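Local coordinates for protein pyruvate kinase (Pyrobaculum aerophilum, PDB 3QTG) that catalyses the last step of glycolysis, the transfer of a phosphoryl group from phosphoenolpyruvate to ADP that yields pyruvate and ATP, with the help of a divalent metal cation, at residues R19-G24 / I36-L41; I202-S207 / I231-A236; V250-G255 / I268-I273; T385-I390 / R410-V415; G397-G402 / V415-P420. All coordinates share one frame; numbering follows the deposited sequence.

Overall arrangement
Contacts 1, 2 and 3 belong to the TIM barrel, contacts 4 and 5 to the C-terminal alpha/beta domain. Contacts 1 and 3 each set a barrel strand against a helix, both buried, with apolar cores and an arginine at one end. Contact 2 joins a loop to a loop and helix start beyond the strand ends, is only partly buried, and carries a carboxylate of the probable magnesium site; it touches contact 3 through Ile-231. Contacts 4 and 5 share Val-415 and neighbouring elements of their domain: contact 4 packs helix 385-391 on helix 406-412 and the turn after it, contact 5 is backbone pairing of parallel strands. Val-20 on Ile-414 links contacts 1 and 4.

Contact 1: residues R19-G24 / I36-L41; sequences RVATLG and IKFLDL
The guanidinium of Arg-19 has the backbone carbonyl of Leu-41 over one face: the O stands 3.2 Å above the plane, displaced toward the rim. Although NE of Arg-19 and O of Leu-41 come within 3.4 Å, the angle is too poor for a hydrogen bond, and the contact is better read as a carbonyl resting on a charged plane. The group's strongest polar partner is Asp-43, through a salt bridge from NE; NH1 also bonds to Ser-339. A water bridges to the chain just before Leu-41, accepting from NH1 of Arg-19 at 3.1 Å and donating to O of Asp-40 at 2.9 Å.

The other flat group is the ring of Phe-38. Its chi1 of -179° sets CG anti to the backbone N. The far end of the ring meets the strand obliquely, CZ lying 3.7 Å from CB of Ala-21. CE2 also meets CD2 of Leu-23, at 4.2 Å, the two side chains slanting across one another.

Strand 18-22 opens the TIM barrel and helix 32-39 follows it, so this is strand-to-helix packing of the barrel wall. Val-335 of helix 331-343 touches both Ala-21 and Phe-38, while Leu-23 leans on helix 54-71.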
# COMPACT_ATOMS: atom_id res chain seq x y z
N ARG A 19 -26.92 14.03 16.87
CA ARG A 19 -27.82 15.13 16.55
C ARG A 19 -28.00 15.97 17.81
O ARG A 19 -28.47 15.47 18.84
CB ARG A 19 -29.18 14.57 16.08
CG ARG A 19 -29.11 13.57 14.90
CD ARG A 19 -30.26 12.53 14.93
NE ARG A 19 -30.25 11.75 16.17
CZ ARG A 19 -31.12 10.81 16.52
NH1 ARG A 19 -32.13 10.47 15.72
NH2 ARG A 19 -30.96 10.18 17.67
N VAL A 20 -27.58 17.23 17.73
CA VAL A 20 -27.70 18.17 18.83
C VAL A 20 -28.65 19.32 18.45
O VAL A 20 -28.54 19.88 17.36
CB VAL A 20 -26.31 18.72 19.27
CG1 VAL A 20 -26.44 19.97 20.17
CG2 VAL A 20 -25.52 17.64 19.97
N ALA A 21 -29.60 19.63 19.33
CA ALA A 21 -30.51 20.78 19.13
C ALA A 21 -30.37 21.79 20.25
O ALA A 21 -30.12 21.42 21.39
CB ALA A 21 -31.95 20.33 19.03
N THR A 22 -30.50 23.07 19.90
CA THR A 22 -30.52 24.15 20.88
C THR A 22 -31.93 24.41 21.39
O THR A 22 -32.89 24.49 20.62
CB THR A 22 -29.93 25.45 20.31
OG1 THR A 22 -28.56 25.22 19.94
CG2 THR A 22 -30.02 26.59 21.34
N LEU A 23 -32.05 24.55 22.71
CA LEU A 23 -33.33 24.82 23.34
C LEU A 23 -33.54 26.32 23.47
O LEU A 23 -32.62 27.05 23.85
CB LEU A 23 -33.39 24.17 24.72
CG LEU A 23 -33.26 22.65 24.81
CD1 LEU A 23 -33.35 22.26 26.28
CD2 LEU A 23 -34.32 21.90 23.97
N GLY A 24 -34.74 26.77 23.15
CA GLY A 24 -35.08 28.19 23.24
C GLY A 24 -36.56 28.38 23.45
O GLY A 24 -37.24 27.42 23.86
N ILE A 36 -41.81 15.33 23.56
CA ILE A 36 -41.37 13.93 23.48
C ILE A 36 -40.85 13.60 22.08
O ILE A 36 -39.75 13.07 21.93
CB ILE A 36 -42.49 12.93 23.89
CG1 ILE A 36 -42.79 13.04 25.39
CG2 ILE A 36 -42.10 11.50 23.51
CD1 ILE A 36 -43.95 12.17 25.86
N LYS A 37 -41.65 13.92 21.06
CA LYS A 37 -41.30 13.63 19.67
C LYS A 37 -40.05 14.40 19.20
O LYS A 37 -39.36 13.95 18.29
CB LYS A 37 -42.50 13.87 18.74
CG LYS A 37 -43.62 12.83 18.86
CD LYS A 37 -43.19 11.44 18.34
CE LYS A 37 -44.31 10.37 18.47
NZ LYS A 37 -44.36 9.72 19.82
N PHE A 38 -39.78 15.53 19.84
CA PHE A 38 -38.61 16.37 19.56
C PHE A 38 -37.32 15.76 20.16
O PHE A 38 -36.29 15.64 19.46
CB PHE A 38 -38.85 17.78 20.12
CG PHE A 38 -37.72 18.74 19.87
CD1 PHE A 38 -37.64 19.44 18.68
CD2 PHE A 38 -36.74 18.94 20.84
CE1 PHE A 38 -36.61 20.33 18.44
CE2 PHE A 38 -35.70 19.83 20.61
CZ PHE A 38 -35.63 20.53 19.40
N LEU A 39 -37.40 15.36 21.43
CA LEU A 39 -36.26 14.79 22.14
C LEU A 39 -35.93 13.38 21.70
O LEU A 39 -34.80 12.92 21.85
CB LEU A 39 -36.48 14.87 23.66
CG LEU A 39 -36.53 16.30 24.21
CD1 LEU A 39 -36.87 16.34 25.68
CD2 LEU A 39 -35.22 17.05 23.95
N ASP A 40 -36.94 12.68 21.17
CA ASP A 40 -36.76 11.37 20.54
C ASP A 40 -35.83 11.44 19.33
O ASP A 40 -35.30 10.43 18.88
CB ASP A 40 -38.10 10.80 20.07
CG ASP A 40 -38.90 10.13 21.20
OD1 ASP A 40 -38.43 10.03 22.36
OD2 ASP A 40 -40.04 9.70 20.89
N LEU A 41 -35.67 12.64 18.80
CA LEU A 41 -34.92 12.85 17.58
C LEU A 41 -33.56 13.51 17.82
O LEU A 41 -32.87 13.85 16.85
CB LEU A 41 -35.75 13.64 16.55
CG LEU A 41 -36.85 12.84 15.85
CD1 LEU A 41 -37.91 13.75 15.21
CD2 LEU A 41 -36.27 11.88 14.81
O HOH W 1 -34.68 8.85 16.51

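Contact 2: residues I202-S207 / I231-A236; sequences ISLAKS and IETKGA
Glu-232 and the backbone around Leu-204 form the tight part of this contact. OE2 of Glu-232 accepts from N of Leu-204 at 2.4 Å, with an N-H...O angle of 153°; the modelled distance is very short and should not be taken at face value. Beyond CG the glutamate chain runs extended (chi2 158°), which carries the carboxylate across to the 202-207 loop. OE1 of the same carboxylate faces the side of Ser-203, whose OG lies 3.6 Å away but bonds to Lys-230 NZ. Next to this, CD2 of Leu-204 packs against CG2 of Thr-233 at 3.7 Å, the two side chains meeting at about a right angle.

The other end is looser. Water 2 bridges the backbones, donating to O of Ala-205 and accepting from N of Glu-232, each at 3.1 Å. Lys-206 brings just its CB near Gly-235 and Ala-236, while the rest of its chain leads away. Thr-233 caps the helix start, its OG1 accepting from N of Ala-236 at 3.1 Å, and also bonds to Asp-173.

Glu-232 probably binds magnesium and Lys-230 probably stabilises the transition state, which places this contact at the probable active site, at the C-terminal ends of the barrel strands. The segments begin at the last residues of strands 199-202 and 226-231; the first leads into helix 208-220, the second into helix 234-238, and Ala-253 of strand 249-253 touches Glu-232.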
# COMPACT_ATOMS: atom_id res chain seq x y z
N ILE A 202 -16.69 26.79 25.03
CA ILE A 202 -15.92 28.03 25.18
C ILE A 202 -15.97 28.83 23.89
O ILE A 202 -15.67 28.28 22.82
CB ILE A 202 -14.42 27.76 25.43
CG1 ILE A 202 -14.21 26.93 26.68
CG2 ILE A 202 -13.63 29.07 25.58
CD1 ILE A 202 -12.76 26.58 26.86
N SER A 203 -16.30 30.11 23.99
CA SER A 203 -16.26 31.03 22.85
C SER A 203 -14.96 31.82 22.77
O SER A 203 -14.44 32.25 23.77
CB SER A 203 -17.46 31.99 22.88
OG SER A 203 -18.68 31.25 22.78
N LEU A 204 -14.44 31.98 21.56
CA LEU A 204 -13.36 32.93 21.27
C LEU A 204 -12.02 32.65 21.93
O LEU A 204 -11.22 33.57 22.11
CB LEU A 204 -13.81 34.40 21.53
CG LEU A 204 -15.03 34.93 20.76
CD1 LEU A 204 -15.44 36.36 21.22
CD2 LEU A 204 -14.79 34.90 19.24
N ALA A 205 -11.78 31.39 22.29
CA ALA A 205 -10.46 30.97 22.75
C ALA A 205 -9.48 30.97 21.58
O ALA A 205 -9.85 30.67 20.45
CB ALA A 205 -10.55 29.58 23.38
N LYS A 206 -8.23 31.35 21.82
CA LYS A 206 -7.24 31.28 20.72
C LYS A 206 -5.87 30.78 21.17
O LYS A 206 -4.93 30.76 20.38
CB LYS A 206 -7.11 32.62 19.95
CG LYS A 206 -6.65 33.82 20.78
CD LYS A 206 -6.58 35.11 19.94
CE LYS A 206 -6.30 36.32 20.84
NZ LYS A 206 -6.09 37.58 20.08
N SER A 207 -5.78 30.38 22.44
CA SER A 207 -4.59 29.72 22.95
C SER A 207 -4.96 28.67 23.98
O SER A 207 -6.05 28.69 24.56
CB SER A 207 -3.63 30.74 23.56
OG SER A 207 -4.16 31.25 24.76
N ILE A 231 -14.17 26.91 17.29
CA ILE A 231 -13.22 27.56 16.40
C ILE A 231 -14.04 28.60 15.62
O ILE A 231 -14.86 28.26 14.76
CB ILE A 231 -12.50 26.54 15.49
CG1 ILE A 231 -11.94 25.37 16.34
CG2 ILE A 231 -11.40 27.21 14.67
CD1 ILE A 231 -10.77 25.72 17.28
N GLU A 232 -13.81 29.87 15.97
CA GLU A 232 -14.70 30.98 15.60
C GLU A 232 -13.98 32.07 14.82
O GLU A 232 -14.61 32.92 14.21
CB GLU A 232 -15.32 31.62 16.86
CG GLU A 232 -16.47 30.88 17.47
CD GLU A 232 -16.68 31.23 18.94
OE1 GLU A 232 -17.81 31.58 19.32
OE2 GLU A 232 -15.71 31.17 19.72
N THR A 233 -12.65 32.06 14.84
CA THR A 233 -11.90 33.18 14.28
C THR A 233 -10.68 32.76 13.53
O THR A 233 -10.19 31.63 13.65
CB THR A 233 -11.41 34.13 15.38
OG1 THR A 233 -10.39 33.48 16.15
CG2 THR A 233 -12.55 34.63 16.29
N LYS A 234 -10.15 33.70 12.77
CA LYS A 234 -8.89 33.51 12.06
C LYS A 234 -7.74 33.13 13.01
O LYS A 234 -6.89 32.30 12.67
CB LYS A 234 -8.58 34.79 11.28
CG LYS A 234 -7.61 34.65 10.16
CD LYS A 234 -7.77 35.81 9.18
CE LYS A 234 -8.43 35.36 7.89
NZ LYS A 234 -8.64 36.51 6.95
N GLY A 235 -7.72 33.74 14.20
CA GLY A 235 -6.68 33.48 15.19
C GLY A 235 -6.74 32.07 15.73
O GLY A 235 -5.70 31.45 16.00
N ALA A 236 -7.96 31.55 15.88
CA ALA A 236 -8.16 30.14 16.25
C ALA A 236 -7.69 29.19 15.14
O ALA A 236 -7.00 28.18 15.40
CB ALA A 236 -9.64 29.89 16.59
O HOH W 2 -12.35 30.68 18.56

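Contact 3: residues V250-G255 / I268-I273; sequences VVVARG and IVQRRI
Two extended chains bring Arg-254 and Gln-270 together: the arginine is extended from CG to NE, and Gln-270 has CG anti to its backbone N (chi1 177°). The arginine then grips a single atom side-on with two nitrogens. OE1 of Gln-270 lies in the guanidinium plane and accepts from NE of Arg-254 at 3.0 Å and from NH2 of Arg-254 at 2.9 Å. NH2 sits in the plane of the amide, on a lone pair, whereas NE is tilted out of it, as the two flat groups are turned 43° apart. NH2 of Arg-254 is shared: besides OE1 it makes a salt bridge with Asp-307, the arginine's strongest polar partner; at the amide's other end NE2 of Gln-270 bonds to Thr-311. These should fix the rotation of the amide.

Below this polar pair the contact is apolar. CG2 of Ile-273 packs on CG2 of Val-252 at 3.5 Å and on CG1 of Val-250 at 3.8 Å, so one methyl bridges two residues of the strand. CD1 of Ile-273 reaches Val-252 as well.

Helix 266-279 runs antiparallel to strand 249-253, 177° between their directions and 9.3 Å between axes, the strand-helix layer of a TIM barrel. Right after Arg-254 come Gly-255 and Asp-256, substrate-binding residues by similarity, so the pair sits just behind the probable catalytic end of the barrel.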
# COMPACT_ATOMS: atom_id res chain seq x y z
N VAL A 250 -14.12 19.57 19.75
CA VAL A 250 -13.90 20.71 18.87
C VAL A 250 -15.21 21.00 18.16
O VAL A 250 -15.96 20.07 17.85
CB VAL A 250 -12.75 20.46 17.83
CG1 VAL A 250 -12.55 21.70 16.92
CG2 VAL A 250 -11.42 20.10 18.55
N VAL A 251 -15.49 22.29 17.95
CA VAL A 251 -16.72 22.77 17.29
C VAL A 251 -16.39 23.77 16.18
O VAL A 251 -15.73 24.78 16.44
CB VAL A 251 -17.68 23.41 18.32
CG1 VAL A 251 -19.06 23.69 17.71
CG2 VAL A 251 -17.83 22.53 19.55
N VAL A 252 -16.80 23.47 14.95
CA VAL A 252 -16.76 24.44 13.85
C VAL A 252 -18.01 25.34 13.96
O VAL A 252 -19.15 24.90 13.71
CB VAL A 252 -16.71 23.74 12.44
CG1 VAL A 252 -16.66 24.78 11.29
CG2 VAL A 252 -15.54 22.80 12.33
N ALA A 253 -17.80 26.58 14.39
CA ALA A 253 -18.89 27.54 14.57
C ALA A 253 -18.97 28.35 13.30
O ALA A 253 -18.27 29.36 13.14
CB ALA A 253 -18.66 28.43 15.83
N ARG A 254 -19.80 27.86 12.37
CA ARG A 254 -19.90 28.38 10.99
C ARG A 254 -20.33 29.83 10.91
O ARG A 254 -19.74 30.61 10.17
CB ARG A 254 -20.90 27.56 10.19
CG ARG A 254 -20.44 26.17 9.78
CD ARG A 254 -21.60 25.56 9.04
NE ARG A 254 -21.13 24.63 8.05
CZ ARG A 254 -21.90 24.12 7.11
NH1 ARG A 254 -23.18 24.47 7.03
NH2 ARG A 254 -21.38 23.26 6.25
N GLY A 255 -21.40 30.17 11.64
CA GLY A 255 -21.90 31.55 11.65
C GLY A 255 -20.79 32.52 12.01
O GLY A 255 -20.52 33.47 11.27
N ILE A 268 -13.12 25.19 2.74
CA ILE A 268 -11.76 24.75 3.00
C ILE A 268 -11.36 24.85 4.50
O ILE A 268 -10.68 23.96 5.02
CB ILE A 268 -10.75 25.43 2.02
CG1 ILE A 268 -10.51 24.52 0.81
CG2 ILE A 268 -9.40 25.74 2.69
CD1 ILE A 268 -10.51 23.00 1.16
N VAL A 269 -11.81 25.89 5.19
CA VAL A 269 -11.52 26.07 6.61
C VAL A 269 -12.25 25.00 7.45
O VAL A 269 -11.64 24.40 8.31
CB VAL A 269 -11.83 27.55 7.10
CG1 VAL A 269 -11.81 27.65 8.60
CG2 VAL A 269 -10.84 28.54 6.50
N GLN A 270 -13.54 24.77 7.18
CA GLN A 270 -14.28 23.67 7.78
C GLN A 270 -13.55 22.34 7.59
O GLN A 270 -13.37 21.57 8.54
CB GLN A 270 -15.68 23.56 7.17
CG GLN A 270 -16.48 22.37 7.72
CD GLN A 270 -17.93 22.34 7.25
OE1 GLN A 270 -18.59 23.38 7.15
NE2 GLN A 270 -18.42 21.14 6.96
N ARG A 271 -13.13 22.07 6.36
CA ARG A 271 -12.43 20.82 6.08
C ARG A 271 -11.15 20.73 6.90
O ARG A 271 -10.88 19.69 7.50
CB ARG A 271 -12.14 20.71 4.58
CG ARG A 271 -11.58 19.40 4.16
CD ARG A 271 -11.10 19.45 2.71
NE ARG A 271 -12.20 19.36 1.76
CZ ARG A 271 -12.03 19.21 0.45
NH1 ARG A 271 -10.81 19.14 -0.06
NH2 ARG A 271 -13.09 19.12 -0.35
N ARG A 272 -10.38 21.81 6.96
CA ARG A 272 -9.14 21.79 7.73
C ARG A 272 -9.35 21.58 9.25
O ARG A 272 -8.59 20.85 9.89
CB ARG A 272 -8.26 23.03 7.43
CG ARG A 272 -7.13 23.27 8.46
CD ARG A 272 -5.93 24.10 7.89
NE ARG A 272 -6.18 25.55 7.88
CZ ARG A 272 -6.65 26.24 6.84
NH1 ARG A 272 -6.94 25.62 5.69
NH2 ARG A 272 -6.84 27.55 6.94
N ILE A 273 -10.39 22.20 9.82
CA ILE A 273 -10.71 21.96 11.24
C ILE A 273 -11.08 20.49 11.51
O ILE A 273 -10.63 19.89 12.50
CB ILE A 273 -11.84 22.89 11.78
CG1 ILE A 273 -11.42 24.37 11.72
CG2 ILE A 273 -12.16 22.48 13.22
CD1 ILE A 273 -12.58 25.38 11.63

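Contact 4: residues T385-I390 / R410-V415; sequences TLARRI and RSLSIV. With SO4 (sulfate ion), chain C.
NH2 of Arg-388 lies beside Ser-411, whose CB is 3.4 Å from it at the edge of the guanidinium, near its plane. The same NH2 has a weak hydrogen bond to Tyr-199 OH, which in turn bonds to O of Ser-411, bringing in a residue of the barrel domain.

Between the two segments, Arg-388 does most of the joining. Its chain is extended from CG to NE and slants past Leu-412, whose CD2 lies 3.5 Å from NE of Arg-388. CG2 of Val-415 sits over one face of the guanidinium, 3.7 Å from NH1 of Arg-388, the two side chains crossing at about a right angle. Apolar contact is completed by CB of Ala-387 against CD1 of Leu-412, at 4.1 Å.

These two helices, 385-391 and 406-412, belong to the C-terminal alpha/beta domain of pyruvate kinase, with strand 399-403 following the first and preceding the second in the chain.

A sulfate occupies a separate site at the start of the first helix. The amide N of Leu-386 donates to O3 of the ion at 2.9 Å, almost straight at 170°. O2 of the same ion takes a second amide, Thr-385 N, at 3.2 Å, and a weak bond from OG1 of Thr-385. Ser-381, Met-382, Ser-383 and Tyr-428 complete the cradle, so the anion, probably from the crystallisation liquor, rests at the N-terminal end of helix 385-391, where the helix dipole would be expected to favour negative charge.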
# COMPACT_ATOMS: atom_id res chain seq x y z
N THR A 385 -13.33 6.01 28.66
CA THR A 385 -12.01 6.10 27.99
C THR A 385 -11.82 5.16 26.77
O THR A 385 -11.44 5.60 25.68
CB THR A 385 -10.88 5.88 29.01
OG1 THR A 385 -11.10 6.71 30.17
CG2 THR A 385 -9.50 6.22 28.40
N LEU A 386 -12.11 3.87 26.93
CA LEU A 386 -11.92 2.94 25.83
C LEU A 386 -12.98 3.19 24.76
O LEU A 386 -12.70 3.08 23.56
CB LEU A 386 -11.94 1.48 26.29
CG LEU A 386 -11.65 0.41 25.22
CD1 LEU A 386 -10.30 0.60 24.50
CD2 LEU A 386 -11.77 -1.00 25.82
N ALA A 387 -14.20 3.54 25.20
CA ALA A 387 -15.31 3.77 24.27
C ALA A 387 -14.96 4.88 23.30
O ALA A 387 -15.10 4.72 22.09
CB ALA A 387 -16.59 4.10 25.02
N ARG A 388 -14.49 6.00 23.84
CA ARG A 388 -13.93 7.10 23.03
C ARG A 388 -12.73 6.71 22.15
O ARG A 388 -12.63 7.16 21.01
CB ARG A 388 -13.54 8.28 23.93
CG ARG A 388 -14.75 9.09 24.42
CD ARG A 388 -14.30 10.17 25.42
NE ARG A 388 -15.41 10.66 26.23
CZ ARG A 388 -16.10 11.77 25.94
NH1 ARG A 388 -15.77 12.50 24.88
NH2 ARG A 388 -17.10 12.15 26.72
N ARG A 389 -11.82 5.90 22.68
CA ARG A 389 -10.68 5.49 21.87
C ARG A 389 -11.14 4.63 20.66
O ARG A 389 -10.58 4.73 19.59
CB ARG A 389 -9.63 4.77 22.70
CG ARG A 389 -8.34 4.46 21.93
CD ARG A 389 -7.34 3.66 22.75
NE ARG A 389 -7.24 4.13 24.12
CZ ARG A 389 -6.52 5.17 24.52
NH1 ARG A 389 -6.54 5.52 25.81
NH2 ARG A 389 -5.79 5.87 23.65
N ILE A 390 -12.16 3.82 20.85
CA ILE A 390 -12.72 3.03 19.75
C ILE A 390 -13.38 3.95 18.73
O ILE A 390 -13.13 3.81 17.53
CB ILE A 390 -13.71 1.93 20.24
CG1 ILE A 390 -12.92 0.71 20.77
CG2 ILE A 390 -14.65 1.48 19.10
CD1 ILE A 390 -13.66 -0.08 21.80
N ARG A 410 -24.18 9.90 29.53
CA ARG A 410 -24.58 11.18 28.97
C ARG A 410 -23.48 11.83 28.13
O ARG A 410 -23.76 12.44 27.12
CB ARG A 410 -24.98 12.12 30.11
CG ARG A 410 -26.32 11.78 30.74
CD ARG A 410 -26.44 12.45 32.10
NE ARG A 410 -27.68 12.10 32.78
CZ ARG A 410 -27.98 12.41 34.05
NH1 ARG A 410 -27.12 13.11 34.80
NH2 ARG A 410 -29.13 12.02 34.56
N SER A 411 -22.24 11.73 28.59
CA SER A 411 -21.11 12.30 27.89
C SER A 411 -20.97 11.66 26.50
O SER A 411 -20.76 12.36 25.50
CB SER A 411 -19.86 12.05 28.73
OG SER A 411 -18.81 12.93 28.39
N LEU A 412 -21.14 10.34 26.44
CA LEU A 412 -20.87 9.54 25.23
C LEU A 412 -21.99 9.63 24.19
O LEU A 412 -21.83 9.25 23.04
CB LEU A 412 -20.62 8.08 25.62
CG LEU A 412 -19.48 7.85 26.61
CD1 LEU A 412 -19.38 6.36 26.91
CD2 LEU A 412 -18.15 8.41 26.07
N SER A 413 -23.11 10.19 24.62
CA SER A 413 -24.28 10.37 23.78
C SER A 413 -24.04 11.16 22.48
O SER A 413 -24.73 10.95 21.48
CB SER A 413 -25.35 11.07 24.60
OG SER A 413 -26.61 10.87 23.97
N ILE A 414 -23.05 12.06 22.51
CA ILE A 414 -22.73 12.88 21.35
C ILE A 414 -21.37 12.53 20.70
O ILE A 414 -20.82 13.29 19.92
CB ILE A 414 -22.89 14.43 21.64
CG1 ILE A 414 -21.90 14.93 22.72
CG2 ILE A 414 -24.34 14.73 22.07
CD1 ILE A 414 -21.64 16.44 22.59
N VAL A 415 -20.85 11.35 21.05
CA VAL A 415 -19.65 10.81 20.42
C VAL A 415 -20.08 9.86 19.28
O VAL A 415 -21.04 9.10 19.43
CB VAL A 415 -18.73 10.09 21.46
CG1 VAL A 415 -17.46 9.52 20.78
CG2 VAL A 415 -18.30 11.06 22.59
S SO4 C . -12.53 2.83 30.85
O1 SO4 C . -13.23 1.85 31.66
O2 SO4 C . -12.95 4.17 31.29
O3 SO4 C . -12.87 2.67 29.44
O4 SO4 C . -11.08 2.72 30.97

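Contact 5: residues G397-G402 / V415-P420; sequences GVVYVG and VWALEP
Backbone hydrogen bonds carry this pairing of Val-399, Tyr-400 and Val-401 with Ala-417 to Pro-420. N of Val-399 donates to O of Ala-417 at 2.9 Å, N of Glu-419 to O of Val-399 at 2.7 Å, and N of Val-401 to O of Glu-419 at 3.0 Å. All three are nearly straight at hydrogen, and the pattern is that of parallel strands, each of Val-399 and Glu-419 using both its N and its O toward the partner. CA-H...O contacts run between these bonds, as from CA of Leu-418 to O of Val-399 at 3.4 Å.

Apolar side chains meet on the face that carries Val-399, Val-401 and Leu-418. Val-399 and Leu-418 lie side by side, pointing the same way, with CD2 of Leu-418 3.6 Å from CB of Val-399; that methyl also reaches CG2 of Val-401 at 4.1 Å.

Tyr-400 and Glu-419 occupy the other face, again side by side. With CG anti to its backbone N (chi1 -156°) and the chain extended beyond, the glutamate brings OE2 to 3.3 Å from CE1 of Tyr-400, the ring and carboxylate planes 71° apart. Its charge has a long, weak ion pair with Arg-14. CG1 of Val-398 packs on CB of Glu-419 at 3.8 Å.

Helix 406-412 connects the two parallel strands in a beta-alpha-beta crossover. Strand 418-422 is the outermost on this side of the domain's sheet, strand 376-380 pairs with the other edge of 399-403, and helices 385-391 and 406-412 cover the valine-leucine face.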
# COMPACT_ATOMS: atom_id res chain seq x y z
N GLY A 397 -20.41 0.83 12.31
CA GLY A 397 -21.69 0.41 12.86
C GLY A 397 -21.77 0.91 14.28
O GLY A 397 -20.77 1.40 14.83
N VAL A 398 -22.96 0.82 14.86
CA VAL A 398 -23.19 1.21 16.25
C VAL A 398 -22.28 0.48 17.24
O VAL A 398 -22.01 -0.71 17.08
CB VAL A 398 -24.67 1.01 16.66
CG1 VAL A 398 -24.86 1.23 18.16
CG2 VAL A 398 -25.55 1.96 15.86
N VAL A 399 -21.79 1.22 18.24
CA VAL A 399 -20.95 0.69 19.30
C VAL A 399 -21.76 0.78 20.59
O VAL A 399 -22.04 1.88 21.10
CB VAL A 399 -19.60 1.48 19.42
CG1 VAL A 399 -18.69 0.89 20.50
CG2 VAL A 399 -18.89 1.53 18.07
N TYR A 400 -22.15 -0.38 21.10
CA TYR A 400 -22.88 -0.44 22.37
C TYR A 400 -21.91 -0.31 23.52
O TYR A 400 -20.91 -1.05 23.60
CB TYR A 400 -23.64 -1.75 22.47
CG TYR A 400 -24.60 -1.88 21.33
CD1 TYR A 400 -25.84 -1.22 21.36
CD2 TYR A 400 -24.26 -2.61 20.19
CE1 TYR A 400 -26.72 -1.32 20.31
CE2 TYR A 400 -25.14 -2.71 19.13
CZ TYR A 400 -26.37 -2.06 19.20
OH TYR A 400 -27.25 -2.16 18.15
N VAL A 401 -22.17 0.65 24.40
CA VAL A 401 -21.28 0.88 25.52
C VAL A 401 -22.05 0.72 26.81
O VAL A 401 -22.99 1.44 27.06
CB VAL A 401 -20.64 2.29 25.48
CG1 VAL A 401 -19.65 2.48 26.62
CG2 VAL A 401 -19.99 2.57 24.12
N GLY A 402 -21.63 -0.24 27.64
CA GLY A 402 -22.19 -0.38 28.96
C GLY A 402 -21.33 0.43 29.89
O GLY A 402 -20.09 0.39 29.78
N VAL A 415 -20.85 11.35 21.05
CA VAL A 415 -19.65 10.81 20.42
C VAL A 415 -20.08 9.86 19.28
O VAL A 415 -21.04 9.10 19.43
CB VAL A 415 -18.73 10.09 21.46
CG1 VAL A 415 -17.46 9.52 20.78
CG2 VAL A 415 -18.30 11.06 22.59
N TRP A 416 -19.41 9.96 18.14
CA TRP A 416 -19.61 9.08 16.96
C TRP A 416 -19.94 7.61 17.28
O TRP A 416 -19.16 6.93 17.95
CB TRP A 416 -18.36 9.12 16.09
CG TRP A 416 -18.33 8.09 14.99
CD1 TRP A 416 -17.84 6.81 15.07
CD2 TRP A 416 -18.80 8.25 13.64
NE1 TRP A 416 -17.98 6.18 13.87
CE2 TRP A 416 -18.57 7.02 12.98
CE3 TRP A 416 -19.39 9.32 12.93
CZ2 TRP A 416 -18.91 6.81 11.62
CZ3 TRP A 416 -19.73 9.12 11.56
CH2 TRP A 416 -19.48 7.86 10.93
N ALA A 417 -21.08 7.15 16.77
CA ALA A 417 -21.52 5.73 16.76
C ALA A 417 -21.93 5.14 18.10
O ALA A 417 -22.50 4.04 18.13
CB ALA A 417 -20.49 4.80 16.05
N LEU A 418 -21.62 5.83 19.19
CA LEU A 418 -21.79 5.23 20.51
C LEU A 418 -23.23 5.18 20.95
O LEU A 418 -23.98 6.18 20.84
CB LEU A 418 -20.94 5.93 21.59
CG LEU A 418 -19.43 6.04 21.36
CD1 LEU A 418 -18.79 6.51 22.64
CD2 LEU A 418 -18.81 4.71 20.88
N GLU A 419 -23.63 4.01 21.44
CA GLU A 419 -24.92 3.87 22.10
C GLU A 419 -24.73 3.50 23.57
O GLU A 419 -24.56 2.33 23.91
CB GLU A 419 -25.85 2.88 21.39
CG GLU A 419 -27.30 3.20 21.74
CD GLU A 419 -28.25 2.07 21.43
OE1 GLU A 419 -28.94 1.62 22.37
OE2 GLU A 419 -28.29 1.63 20.26
N PRO A 420 -24.74 4.53 24.43
CA PRO A 420 -24.48 4.31 25.84
C PRO A 420 -25.68 3.77 26.61
O PRO A 420 -26.79 4.30 26.51
CB PRO A 420 -24.04 5.69 26.34
CG PRO A 420 -24.71 6.66 25.41
CD PRO A 420 -24.95 5.95 24.10